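Local structure of A-type flavoprotein (Giardia intestinalis, 2Q9U) at residues 308-313 with 341-346. The protein is a flavodiiron protein that binds FMN and a mu-oxo-diiron centre and probably transfers electrons to scavenge oxygen. Residues are numbered along the deposited sequence; the frame is centred on the assembly and turned at random.
Sequences SGAVAF and GKPAFA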
loop_
_atom_site.group_PDB
_atom_site.type_symbol
_atom_site.label_atom_id
_atom_site.label_comp_id
_atom_site.label_asym_id
_atom_site.label_seq_id
_atom_site.Cartn_x
_atom_site.Cartn_y
_atom_site.Cartn_z
ATOM N N SER A 308 21.466 -8.350 15.034
ATOM C CA SER A 308 22.309 -7.180 15.287
ATOM C C SER A 308 23.027 -7.386 16.614
ATOM O O SER A 308 22.461 -7.964 17.560
ATOM C CB SER A 308 21.452 -5.895 15.372
ATOM O OG SER A 308 20.842 -5.594 14.133
ATOM N N GLY A 309 24.250 -6.876 16.682
ATOM C CA GLY A 309 25.039 -6.857 17.905
ATOM C C GLY A 309 24.686 -5.635 18.732
ATOM O O GLY A 309 24.964 -5.601 19.919
ATOM N N ALA A 310 24.040 -4.654 18.099
ATOM C CA ALA A 310 23.579 -3.451 18.778
ATOM C C ALA A 310 22.491 -2.760 17.954
ATOM O O ALA A 310 22.458 -2.870 16.718
ATOM C CB ALA A 310 24.750 -2.453 19.018
ATOM N N VAL A 311 21.658 -1.995 18.644
ATOM C CA VAL A 311 20.559 -1.278 17.967
ATOM C C VAL A 311 20.452 0.177 18.426
ATOM O O VAL A 311 20.927 0.552 19.510
ATOM C CB VAL A 311 19.172 -1.982 18.168
ATOM C CG1 VAL A 311 19.176 -3.374 17.556
ATOM C CG2 VAL A 311 18.733 -2.034 19.683
ATOM N N ALA A 312 19.814 0.984 17.591
ATOM C CA ALA A 312 19.345 2.310 18.020
ATOM C C ALA A 312 17.889 2.527 17.584
ATOM O O ALA A 312 17.481 2.073 16.499
ATOM C CB ALA A 312 20.265 3.422 17.454
ATOM N N PHE A 313 17.113 3.184 18.451
ATOM C CA PHE A 313 15.756 3.585 18.127
ATOM C C PHE A 313 15.615 5.093 18.253
ATOM O O PHE A 313 16.115 5.714 19.215
ATOM C CB PHE A 313 14.753 2.900 19.039
ATOM C CG PHE A 313 14.441 1.473 18.636
ATOM C CD1 PHE A 313 15.391 0.453 18.832
ATOM C CD2 PHE A 313 13.224 1.151 18.062
ATOM C CE1 PHE A 313 15.124 -0.877 18.465
ATOM C CE2 PHE A 313 12.928 -0.199 17.716
ATOM C CZ PHE A 313 13.893 -1.204 17.907
ATOM N N GLY A 341 19.362 -7.768 26.518
ATOM C CA GLY A 341 20.807 -7.785 26.777
ATOM C C GLY A 341 21.694 -7.031 25.790
ATOM O O GLY A 341 22.896 -6.928 26.019
ATOM N N LYS A 342 21.106 -6.493 24.710
ATOM C CA LYS A 342 21.888 -5.895 23.607
ATOM C C LYS A 342 22.130 -4.403 23.827
ATOM O O LYS A 342 21.242 -3.707 24.327
ATOM C CB LYS A 342 21.197 -6.096 22.248
ATOM C CG LYS A 342 20.969 -7.569 21.898
ATOM C CD LYS A 342 20.674 -7.719 20.420
ATOM C CE LYS A 342 20.524 -9.171 19.999
ATOM N NZ LYS A 342 20.285 -9.282 18.531
ATOM N N PRO A 343 23.337 -3.910 23.469
ATOM C CA PRO A 343 23.591 -2.477 23.590
ATOM C C PRO A 343 22.515 -1.726 22.784
ATOM O O PRO A 343 22.238 -2.111 21.662
ATOM C CB PRO A 343 24.955 -2.310 22.916
ATOM C CG PRO A 343 25.619 -3.654 23.052
ATOM C CD PRO A 343 24.495 -4.635 22.909
ATOM N N ALA A 344 21.880 -0.715 23.365
ATOM C CA ALA A 344 20.793 0.002 22.683
ATOM C C ALA A 344 20.870 1.506 22.967
ATOM O O ALA A 344 21.017 1.921 24.134
ATOM C CB ALA A 344 19.405 -0.557 23.098
ATOM N N PHE A 345 20.762 2.303 21.899
ATOM C CA PHE A 345 20.944 3.752 21.953
ATOM C C PHE A 345 19.654 4.411 21.440
ATOM O O PHE A 345 18.895 3.790 20.677
ATOM C CB PHE A 345 22.144 4.140 21.082
ATOM C CG PHE A 345 22.562 5.569 21.203
ATOM C CD1 PHE A 345 23.155 6.039 22.391
ATOM C CD2 PHE A 345 22.395 6.443 20.144
ATOM C CE1 PHE A 345 23.567 7.378 22.519
ATOM C CE2 PHE A 345 22.795 7.792 20.246
ATOM C CZ PHE A 345 23.379 8.262 21.440
ATOM N N ALA A 346 19.382 5.632 21.899
ATOM C CA ALA A 346 18.190 6.364 21.442
ATOM C C ALA A 346 18.539 7.808 21.135
ATOM O O ALA A 346 19.409 8.381 21.778
ATOM C CB ALA A 346 17.050 6.280 22.480
#
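K342 reaches back from the loop before strand 344-350 to the backbone that leads into strand 310-314. Its CB only nears G309 O, a buried carbonyl with no partner in the model, against which P343 CD packs at 3.2 Å. CG stands anti to the carbonyl carbon (chi1 -59°), and the chain is extended from there to the tip. CD and CE run alongside S308 O, CE at 3.3 Å. NZ donates to S308 O at 2.7 Å, in the plane of that carbonyl. T305 O and Y306 O accept from NZ too, so three backbone carbonyls grip the ammonium group.

Beyond the lysine the strands pair in parallel. V311 N donates to P343 O at 3.1 Å, nearly straight (167°). V311 O accepts from F345 N, and F313 N donates to F345 O at 2.9 Å. V311 and F345 each turn both N-H and C=O to the other segment, as in a parallel ladder. On one face V311 CG2 rests on A344 CB at 3.8 Å and meets the ring edge of F313 in plane. Helix 356-367 covers F313 and A346 there. On the other face the CB atoms of A310 and P343 touch, 3.9 Å apart, and helix 386-409 packs over both. Helix 324-336 connects the strands into a beta-alpha-beta unit whose first strand is the middle one of the five in the parallel flavodoxin-like sheet.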